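Local coordinates for putative mannose-6-phosphate isomerase YvyI (Bacillus subtilis, PDB 1QWR), which probably interconverts D-mannose 6-phosphate and D-fructose 6-phosphate as a zinc-dependent, type 1 mannose-6-phosphate isomerase, at residues T5-P13 / D295-P304; L85-T96 / L178-Q189. One frame throughout, in Å; residues are numbered along the deposited sequence. Where two conformers were deposited one is given.

In the fold
Contact 1 pairs the N-terminal strand 9-17 with strand 296-299 near the C-terminus, bringing the cupin-family regions at the two ends of the chain together; its centre lies about 18 Å from the centre of the chain. Contact 2 pairs strands 85-92 and 182-189 deeper in the protein, about 7 Å from that centre, beside the zinc. Both of its segments fall in sequence between those of contact 1. The two centres are about 23 Å apart, yet strand 38-44 joins the pairs, lying antiparallel to both 9-17 and 85-92. They also touch directly, H296 packing against L89. Hydrogen-bonded strands therefore run continuously from the zinc site to the C-terminal region.

Contact 1: residues T5-P13 / D295-P304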
loop_
_atom_site.group_PDB
_atom_site.type_symbol
_atom_site.label_atom_id
_atom_site.label_comp_id
_atom_site.label_asym_id
_atom_site.label_seq_id
_atom_site.Cartn_x
_atom_site.Cartn_y
_atom_site.Cartn_z
ATOM N N THR A 5 18.704 16.079 -2.167
ATOM C CA THR A 5 18.858 15.914 -3.642
ATOM C C THR A 5 17.755 16.626 -4.413
ATOM O O THR A 5 16.729 17.009 -3.848
ATOM C CB THR A 5 18.882 14.432 -4.052
ATOM O OG1 THR A 5 17.883 13.711 -3.318
ATOM C CG2 THR A 5 20.269 13.831 -3.803
ATOM N N GLN A 6 17.970 16.775 -5.714
ATOM C CA GLN A 6 17.046 17.514 -6.554
ATOM C C GLN A 6 16.620 16.813 -7.832
ATOM O O GLN A 6 16.484 17.455 -8.878
ATOM C CB GLN A 6 17.679 18.860 -6.917
ATOM C CG GLN A 6 18.030 19.715 -5.720
ATOM C CD GLN A 6 18.657 21.044 -6.114
ATOM O OE1 GLN A 6 18.840 21.930 -5.275
ATOM N NE2 GLN A 6 18.993 21.186 -7.392
ATOM N N SER A 7 16.424 15.501 -7.774
ATOM C CA SER A 7 15.992 14.777 -8.959
ATOM C C SER A 7 15.203 13.553 -8.512
ATOM O O SER A 7 15.429 13.015 -7.408
ATOM C CB SER A 7 17.191 14.377 -9.820
ATOM O OG SER A 7 18.047 13.518 -9.106
ATOM N N PRO A 8 14.265 13.101 -9.357
ATOM C CA PRO A 8 13.425 11.937 -9.043
ATOM C C PRO A 8 14.254 10.701 -8.734
ATOM O O PRO A 8 15.292 10.473 -9.371
ATOM C CB PRO A 8 12.579 11.770 -10.309
ATOM C CG PRO A 8 12.466 13.186 -10.820
ATOM C CD PRO A 8 13.873 13.705 -10.643
ATOM N N ILE A 9 13.801 9.900 -7.768
ATOM C CA ILE A 9 14.532 8.680 -7.404
ATOM C C ILE A 9 13.627 7.503 -7.738
ATOM O O ILE A 9 12.656 7.258 -7.026
ATOM C CB ILE A 9 14.865 8.679 -5.890
ATOM C CG1 ILE A 9 15.707 9.909 -5.552
ATOM C CG2 ILE A 9 15.579 7.368 -5.486
ATOM C CD1 ILE A 9 15.756 10.204 -4.056
ATOM N N PHE A 10 13.935 6.781 -8.812
ATOM C CA PHE A 10 13.103 5.652 -9.214
ATOM C C PHE A 10 13.510 4.408 -8.454
ATOM O O PHE A 10 14.685 4.234 -8.108
ATOM C CB PHE A 10 13.210 5.417 -10.726
ATOM C CG PHE A 10 12.477 6.446 -11.545
ATOM C CD1 PHE A 10 11.188 6.193 -12.017
ATOM C CD2 PHE A 10 13.054 7.685 -11.798
ATOM C CE1 PHE A 10 10.477 7.178 -12.726
ATOM C CE2 PHE A 10 12.355 8.682 -12.508
ATOM C CZ PHE A 10 11.064 8.422 -12.968
ATOM N N LEU A 11 12.528 3.552 -8.193
ATOM C CA LEU A 11 12.737 2.328 -7.439
ATOM C C LEU A 11 12.437 1.082 -8.249
ATOM O O LEU A 11 11.458 1.021 -8.976
ATOM C CB LEU A 11 11.856 2.336 -6.178
ATOM C CG LEU A 11 12.226 3.568 -5.342
ATOM C CD1 LEU A 11 11.249 3.792 -4.228
ATOM C CD2 LEU A 11 13.653 3.364 -4.816
ATOM N N THR A 12 13.292 0.083 -8.100
ATOM C CA THR A 12 13.104 -1.181 -8.799
ATOM C C THR A 12 12.230 -2.049 -7.926
ATOM O O THR A 12 12.535 -2.262 -6.757
ATOM C CB THR A 12 14.428 -1.900 -9.001
ATOM O OG1 THR A 12 15.243 -1.123 -9.877
ATOM C CG2 THR A 12 14.185 -3.303 -9.606
ATOM N N PRO A 13 11.138 -2.579 -8.486
ATOM C CA PRO A 13 10.213 -3.432 -7.732
ATOM C C PRO A 13 10.742 -4.781 -7.223
ATOM O O PRO A 13 11.598 -5.419 -7.842
ATOM C CB PRO A 13 9.035 -3.597 -8.690
ATOM C CG PRO A 13 9.649 -3.469 -10.049
ATOM C CD PRO A 13 10.688 -2.382 -9.875
ATOM N N ASP A 295 5.924 2.585 -13.093
ATOM C CA ASP A 295 7.054 3.287 -12.450
ATOM C C ASP A 295 6.659 3.685 -11.025
ATOM O O ASP A 295 5.505 4.050 -10.763
ATOM C CB ASP A 295 7.413 4.596 -13.169
ATOM C CG ASP A 295 8.170 4.384 -14.470
ATOM O OD1 ASP A 295 8.855 3.354 -14.626
ATOM O OD2 ASP A 295 8.085 5.289 -15.320
ATOM N N HIS A 296 7.629 3.618 -10.115
ATOM C CA HIS A 296 7.448 4.020 -8.725
ATOM C C HIS A 296 8.668 4.880 -8.422
ATOM O O HIS A 296 9.809 4.501 -8.760
ATOM C CB HIS A 296 7.407 2.800 -7.816
ATOM C CG HIS A 296 6.273 1.880 -8.133
ATOM N ND1 HIS A 296 4.959 2.178 -7.820
ATOM C CD2 HIS A 296 6.247 0.702 -8.797
ATOM C CE1 HIS A 296 4.173 1.216 -8.280
ATOM N NE2 HIS A 296 4.929 0.309 -8.880
ATOM N N PHE A 297 8.443 6.027 -7.796
ATOM C CA PHE A 297 9.556 6.917 -7.504
ATOM C C PHE A 297 9.265 7.860 -6.369
ATOM O O PHE A 297 8.103 8.061 -5.965
ATOM C CB PHE A 297 9.936 7.724 -8.757
ATOM C CG PHE A 297 8.812 8.571 -9.314
ATOM C CD1 PHE A 297 8.687 9.928 -8.971
ATOM C CD2 PHE A 297 7.902 8.021 -10.195
ATOM C CE1 PHE A 297 7.652 10.721 -9.518
ATOM C CE2 PHE A 297 6.862 8.795 -10.750
ATOM C CZ PHE A 297 6.732 10.154 -10.416
ATOM N N ILE A 298 10.342 8.431 -5.848
ATOM C CA ILE A 298 10.254 9.392 -4.773
ATOM C C ILE A 298 10.746 10.732 -5.284
ATOM O O ILE A 298 11.770 10.802 -5.976
ATOM C CB ILE A 298 11.129 8.939 -3.574
ATOM C CG1 ILE A 298 10.438 7.779 -2.859
ATOM C CG2 ILE A 298 11.381 10.118 -2.622
ATOM C CD1 ILE A 298 11.295 7.151 -1.773
ATOM N N LEU A 299 9.973 11.790 -5.009
ATOM C CA LEU A 299 10.398 13.129 -5.354
ATOM C C LEU A 299 10.951 13.635 -4.010
ATOM O O LEU A 299 10.210 13.756 -3.012
ATOM C CB LEU A 299 9.211 14.015 -5.813
ATOM C CG LEU A 299 8.526 13.534 -7.104
ATOM C CD1 LEU A 299 7.309 14.419 -7.462
ATOM C CD2 LEU A 299 9.548 13.548 -8.238
ATOM N N PRO A 300 12.255 13.931 -3.968
ATOM C CA PRO A 300 12.978 14.415 -2.786
ATOM C C PRO A 300 12.550 15.773 -2.256
ATOM O O PRO A 300 11.833 16.521 -2.929
ATOM C CB PRO A 300 14.437 14.399 -3.249
ATOM C CG PRO A 300 14.330 14.743 -4.676
ATOM C CD PRO A 300 13.145 13.905 -5.145
ATOM N N ALA A 301 12.993 16.070 -1.033
ATOM C CA ALA A 301 12.697 17.334 -0.361
ATOM C C ALA A 301 12.977 18.552 -1.227
ATOM O O ALA A 301 12.139 19.454 -1.322
ATOM C CB ALA A 301 13.503 17.437 0.935
ATOM N N GLN A 302 14.154 18.578 -1.851
ATOM C CA GLN A 302 14.547 19.716 -2.689
ATOM C C GLN A 302 14.175 19.614 -4.170
ATOM O O GLN A 302 14.747 20.305 -5.012
ATOM C CB GLN A 302 16.056 19.962 -2.548
ATOM C CG GLN A 302 16.513 20.165 -1.095
ATOM C CD GLN A 302 15.604 21.090 -0.289
ATOM O OE1 GLN A 302 15.160 22.143 -0.775
ATOM N NE2 GLN A 302 15.336 20.711 0.966
HETATM N N MSE A 303 13.218 18.750 -4.495
HETATM C CA MSE A 303 12.801 18.617 -5.882
HETATM C C MSE A 303 12.367 19.991 -6.408
HETATM O O MSE A 303 11.574 20.688 -5.752
HETATM C CB MSE A 303 11.602 17.662 -5.956
HETATM C CG MSE A 303 11.067 17.454 -7.367
HETATM SE SE MSE A 303 12.323 16.521 -8.552
HETATM C CE MSE A 303 11.339 16.972 -10.216
ATOM N N PRO A 304 12.890 20.411 -7.580
ATOM C CA PRO A 304 12.507 21.709 -8.142
ATOM C C PRO A 304 11.062 21.655 -8.659
ATOM O O PRO A 304 10.508 20.569 -8.886
ATOM C CB PRO A 304 13.481 21.904 -9.310
ATOM C CG PRO A 304 14.627 20.993 -9.010
ATOM C CD PRO A 304 13.997 19.798 -8.343
HETATM O O HOH W 1 16.121 16.654 -0.990
HETATM O O HOH W 2 10.115 2.226 -11.081
#
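D295, just ahead of strand 296-299 in an antiparallel pair that ties the C-terminal cupin region to the N-terminal strand, brings its carboxylate obliquely to F10 CE1, its plane 79° from that of the ring, while OD1 is salt-bridged to K292. H296 O accepts L11 N at 2.9 Å, nearly straight, and a water links H296 N to L11 O. F297, in a non-hydrogen-bonded pair with F10, lays its CB over one face of the F10 ring, 4.0 Å from the centroid, in a CH-pi contact. With CG between the backbone N and carbonyl carbon (chi1 59°), its side chain runs alongside that of F10, pointing the same way, and the rings meet obliquely, planes 37° apart. I298 exchanges both backbone bonds with I9, I298 N reaching I9 O at 2.8 Å. Their side chains share the sheet face away from the phenylalanines. L299 CD2 reaches P8 CG at 3.9 Å. P300 begins a type I turn closed by M303 N on P300 O, and its ring packs on T5 O and S7 O. Q302 N shares a water with T5 N. Selenomethionine M303, bent at chi2, brings SE to 3.8 Å from P8 CD. P304 CD meets Q6 O at 3.5 Å.

Contact 2: residues L85-T96 / L178-Q189; sequences LLTKLLDVKEDT and LCKGALVLETQQ
L86 CD2 lies over one face of the Q188 amide, 3.9 Å from Q188 CD, and K88 CE sits obliquely past the rim on that same side. Q188 CG stands between the backbone N and the carbonyl carbon (chi1 68°) and the chain bends at chi2, which brings the amide alongside L86 and across K88. The E186 carboxylate carries L90 CD1 over a face, 3.6 Å from E186 CD; E186 OE1 takes a 2.7 Å bond from a water that also accepts from K88 NZ, whereas E186 OE2 is bonded by W121. At Q188 an alanine would probably open a gap beside L86 and K88 CE and strip E119 of a packing neighbour. These groups ride on an antiparallel ladder, paired from L85 with Q189 to V92 with A182, where G181 and A182 both face V92 in a G1 bulge. On the opposite face a water joins T87 OG1 and T187 OG1, and L89 meets L185. L178, ending strand 176-178, presses CD1 unusually tightly on L90 CD1 (3.4 Å). T96 grips L178 O twice, through N at 3.1 Å and OG1 at 3.0 Å, OG1 also being hydrogen-bonded to K99, and D95 OD1 receives K180 N almost straight (172°). K88 is salt-bridged to E40. E186, so held and about 4 Å from the zinc, probably helps to order the metal's surroundings, with Q188 packing on the ligand E119.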
loop_
_atom_site.group_PDB
_atom_site.type_symbol
_atom_site.label_atom_id
_atom_site.label_comp_id
_atom_site.label_asym_id
_atom_site.label_seq_id
_atom_site.Cartn_x
_atom_site.Cartn_y
_atom_site.Cartn_z
ATOM N N LEU A 85 6.925 4.399 5.523
ATOM C CA LEU A 85 5.874 3.754 4.773
ATOM C C LEU A 85 6.301 2.593 3.889
ATOM O O LEU A 85 7.489 2.314 3.723
ATOM C CB LEU A 85 5.172 4.833 3.926
ATOM C CG LEU A 85 4.557 6.024 4.697
ATOM C CD1 LEU A 85 4.036 7.073 3.710
ATOM C CD2 LEU A 85 3.414 5.542 5.586
ATOM N N LEU A 86 5.297 1.942 3.303
ATOM C CA LEU A 86 5.504 0.833 2.397
ATOM C C LEU A 86 4.352 0.861 1.409
ATOM O O LEU A 86 3.192 0.926 1.812
ATOM C CB LEU A 86 5.535 -0.479 3.175
ATOM C CG LEU A 86 5.392 -1.799 2.410
ATOM C CD1 LEU A 86 6.552 -1.965 1.422
ATOM C CD2 LEU A 86 5.391 -2.945 3.453
ATOM N N THR A 87 4.674 0.856 0.113
ATOM C CA THR A 87 3.645 0.902 -0.916
ATOM C C THR A 87 3.730 -0.353 -1.762
ATOM O O THR A 87 4.807 -0.713 -2.246
ATOM C CB THR A 87 3.839 2.115 -1.838
ATOM O OG1 THR A 87 3.859 3.316 -1.051
ATOM C CG2 THR A 87 2.728 2.196 -2.862
ATOM N N LYS A 88 2.580 -0.978 -1.974
ATOM C CA LYS A 88 2.509 -2.193 -2.781
ATOM C C LYS A 88 1.402 -2.157 -3.816
ATOM O O LYS A 88 0.420 -1.411 -3.676
ATOM C CB LYS A 88 2.184 -3.399 -1.902
ATOM C CG LYS A 88 3.145 -3.663 -0.760
ATOM C CD LYS A 88 2.580 -4.842 0.062
ATOM C CE LYS A 88 3.359 -5.088 1.351
ATOM N NZ LYS A 88 2.775 -6.285 2.031
ATOM N N LEU A 89 1.588 -2.978 -4.852
ATOM C CA LEU A 89 0.568 -3.239 -5.874
ATOM C C LEU A 89 0.178 -4.688 -5.543
ATOM O O LEU A 89 1.069 -5.559 -5.415
ATOM C CB LEU A 89 1.143 -3.161 -7.291
ATOM C CG LEU A 89 1.197 -1.739 -7.855
ATOM C CD1 LEU A 89 1.943 -1.775 -9.207
ATOM C CD2 LEU A 89 -0.227 -1.173 -8.042
ATOM N N LEU A 90 -1.127 -4.951 -5.386
ATOM C CA LEU A 90 -1.600 -6.283 -5.016
ATOM C C LEU A 90 -2.482 -6.904 -6.096
ATOM O O LEU A 90 -3.446 -6.283 -6.546
ATOM C CB LEU A 90 -2.422 -6.217 -3.729
ATOM C CG LEU A 90 -1.795 -5.507 -2.525
ATOM C CD1 LEU A 90 -2.819 -5.413 -1.397
ATOM C CD2 LEU A 90 -0.568 -6.260 -2.079
ATOM N N ASP A 91 -2.134 -8.123 -6.494
ATOM C CA ASP A 91 -2.892 -8.867 -7.497
ATOM C C ASP A 91 -3.680 -9.895 -6.702
ATOM O O ASP A 91 -3.174 -11.005 -6.412
ATOM C CB ASP A 91 -1.931 -9.578 -8.458
ATOM C CG ASP A 91 -2.657 -10.466 -9.462
ATOM O OD1 ASP A 91 -3.911 -10.434 -9.516
ATOM O OD2 ASP A 91 -1.946 -11.196 -10.191
ATOM N N VAL A 92 -4.891 -9.507 -6.315
ATOM C CA VAL A 92 -5.739 -10.379 -5.510
ATOM C C VAL A 92 -6.610 -11.226 -6.440
ATOM O O VAL A 92 -7.758 -10.883 -6.735
ATOM C CB VAL A 92 -6.616 -9.552 -4.551
ATOM C CG1 VAL A 92 -7.293 -10.480 -3.513
ATOM C CG2 VAL A 92 -5.759 -8.511 -3.801
ATOM N N LYS A 93 -6.017 -12.310 -6.920
ATOM C CA LYS A 93 -6.680 -13.247 -7.821
ATOM C C LYS A 93 -7.688 -14.051 -7.012
ATOM O O LYS A 93 -8.848 -14.187 -7.411
ATOM C CB LYS A 93 -5.642 -14.185 -8.452
ATOM C CG LYS A 93 -6.243 -15.139 -9.478
ATOM C CD LYS A 93 -5.178 -15.961 -10.151
ATOM C CE LYS A 93 -5.814 -16.935 -11.155
ATOM N NZ LYS A 93 -4.795 -17.807 -11.801
ATOM N N GLU A 94 -7.236 -14.587 -5.877
ATOM C CA GLU A 94 -8.116 -15.348 -4.987
ATOM C C GLU A 94 -8.226 -14.578 -3.659
ATOM O O GLU A 94 -7.550 -13.566 -3.465
ATOM C CB GLU A 94 -7.554 -16.754 -4.731
ATOM C CG GLU A 94 -7.430 -17.657 -5.973
ATOM C CD GLU A 94 -8.752 -17.888 -6.691
ATOM O OE1 GLU A 94 -9.805 -17.907 -6.021
ATOM O OE2 GLU A 94 -8.739 -18.063 -7.935
ATOM N N ASP A 95 -9.063 -15.060 -2.742
ATOM C CA ASP A 95 -9.252 -14.384 -1.449
ATOM C C ASP A 95 -7.991 -14.349 -0.585
ATOM O O ASP A 95 -7.222 -15.317 -0.554
ATOM C CB ASP A 95 -10.337 -15.089 -0.618
ATOM C CG ASP A 95 -11.724 -14.992 -1.226
ATOM O OD1 ASP A 95 -12.084 -13.943 -1.786
ATOM O OD2 ASP A 95 -12.478 -15.979 -1.098
ATOM N N THR A 96 -7.760 -13.245 0.131
ATOM C CA THR A 96 -6.592 -13.242 1.004
ATOM C C THR A 96 -7.103 -13.702 2.363
ATOM O O THR A 96 -8.315 -13.808 2.575
ATOM C CB THR A 96 -5.927 -11.848 1.182
ATOM O OG1 THR A 96 -6.812 -10.986 1.904
ATOM C CG2 THR A 96 -5.597 -11.230 -0.170
ATOM N N LEU A 178 -8.874 -8.559 1.775
ATOM C CA LEU A 178 -9.219 -8.186 0.416
ATOM C C LEU A 178 -9.743 -9.506 -0.169
ATOM O O LEU A 178 -9.257 -10.585 0.204
ATOM C CB LEU A 178 -7.974 -7.732 -0.353
ATOM C CG LEU A 178 -7.450 -6.328 -0.050
ATOM C CD1 LEU A 178 -6.104 -6.124 -0.734
ATOM C CD2 LEU A 178 -8.467 -5.291 -0.530
ATOM N N CYS A 179 -10.718 -9.434 -1.066
ATOM C CA CYS A 179 -11.272 -10.643 -1.658
ATOM C C CYS A 179 -10.979 -10.767 -3.153
ATOM O O CYS A 179 -10.597 -9.794 -3.813
ATOM C CB CYS A 179 -12.769 -10.719 -1.362
ATOM S SG CYS A 179 -13.110 -10.810 0.439
ATOM N N LYS A 180 -11.127 -11.984 -3.672
ATOM C CA LYS A 180 -10.827 -12.279 -5.070
ATOM C C LYS A 180 -11.334 -11.285 -6.104
ATOM O O LYS A 180 -12.433 -10.737 -5.977
ATOM C CB LYS A 180 -11.336 -13.677 -5.433
ATOM C CG LYS A 180 -12.844 -13.785 -5.517
ATOM C CD LYS A 180 -13.266 -15.204 -5.899
ATOM C CE LYS A 180 -12.621 -15.643 -7.204
ATOM N NZ LYS A 180 -12.945 -17.060 -7.539
ATOM N N GLY A 181 -10.510 -11.077 -7.131
ATOM C CA GLY A 181 -10.836 -10.171 -8.225
ATOM C C GLY A 181 -10.605 -8.689 -8.034
ATOM O O GLY A 181 -11.451 -7.885 -8.405
ATOM N N ALA A 182 -9.458 -8.323 -7.479
ATOM C CA ALA A 182 -9.167 -6.915 -7.223
ATOM C C ALA A 182 -7.706 -6.625 -7.497
ATOM O O ALA A 182 -6.858 -7.481 -7.270
ATOM C CB ALA A 182 -9.485 -6.571 -5.751
ATOM N N LEU A 183 -7.435 -5.423 -7.995
ATOM C CA LEU A 183 -6.079 -4.957 -8.284
ATOM C C LEU A 183 -5.965 -3.711 -7.418
ATOM O O LEU A 183 -6.653 -2.718 -7.669
ATOM C CB LEU A 183 -5.955 -4.587 -9.756
ATOM C CG LEU A 183 -4.605 -3.993 -10.133
ATOM C CD1 LEU A 183 -3.506 -5.027 -9.933
ATOM C CD2 LEU A 183 -4.667 -3.568 -11.592
ATOM N N VAL A 184 -5.082 -3.748 -6.422
ATOM C CA VAL A 184 -4.990 -2.662 -5.445
ATOM C C VAL A 184 -3.644 -1.971 -5.247
ATOM O O VAL A 184 -2.604 -2.625 -5.313
ATOM C CB VAL A 184 -5.414 -3.226 -4.049
ATOM C CG1 VAL A 184 -5.444 -2.123 -2.974
ATOM C CG2 VAL A 184 -6.754 -3.895 -4.157
ATOM N N LEU A 185 -3.681 -0.661 -4.997
ATOM C CA LEU A 185 -2.469 0.091 -4.644
ATOM C C LEU A 185 -2.671 0.288 -3.123
ATOM O O LEU A 185 -3.553 1.043 -2.677
ATOM C CB LEU A 185 -2.391 1.438 -5.376
ATOM C CG LEU A 185 -1.098 2.283 -5.243
ATOM C CD1 LEU A 185 -0.887 2.710 -3.801
ATOM C CD2 LEU A 185 0.091 1.493 -5.728
ATOM N N GLU A 186 -1.841 -0.407 -2.336
ATOM C CA GLU A 186 -1.910 -0.389 -0.888
ATOM C C GLU A 186 -0.794 0.453 -0.277
ATOM O O GLU A 186 0.386 0.187 -0.501
ATOM C CB GLU A 186 -1.800 -1.824 -0.375
ATOM C CG GLU A 186 -2.048 -2.023 1.116
ATOM C CD GLU A 186 -1.878 -3.476 1.491
ATOM O OE1 GLU A 186 -0.757 -3.993 1.316
ATOM O OE2 GLU A 186 -2.867 -4.113 1.933
ATOM N N THR A 187 -1.169 1.473 0.482
ATOM C CA THR A 187 -0.161 2.316 1.123
ATOM C C THR A 187 -0.254 1.971 2.607
ATOM O O THR A 187 -1.331 1.986 3.171
ATOM C CB THR A 187 -0.432 3.813 0.846
ATOM O OG1 THR A 187 -0.386 4.044 -0.578
ATOM C CG2 THR A 187 0.653 4.695 1.502
ATOM N N GLN A 188 0.870 1.621 3.226
ATOM C CA GLN A 188 0.831 1.205 4.628
ATOM C C GLN A 188 2.080 1.655 5.400
ATOM O O GLN A 188 3.011 2.211 4.815
ATOM C CB GLN A 188 0.710 -0.325 4.655
ATOM C CG GLN A 188 1.961 -1.064 4.133
ATOM C CD GLN A 188 1.613 -2.233 3.197
ATOM O OE1 GLN A 188 1.332 -2.042 2.000
ATOM N NE2 GLN A 188 1.614 -3.435 3.740
ATOM N N GLN A 189 2.090 1.460 6.719
ATOM C CA GLN A 189 3.287 1.792 7.476
ATOM C C GLN A 189 4.278 0.712 7.060
ATOM O O GLN A 189 3.870 -0.359 6.610
ATOM C CB GLN A 189 3.069 1.653 8.980
ATOM C CG GLN A 189 2.074 2.634 9.544
ATOM C CD GLN A 189 1.979 2.490 11.036
ATOM O OE1 GLN A 189 2.847 2.963 11.784
ATOM N NE2 GLN A 189 0.945 1.813 11.486
HETATM O O HOH W 3 1.892 5.160 -1.622
HETATM O O HOH W 4 0.141 -6.196 2.514
#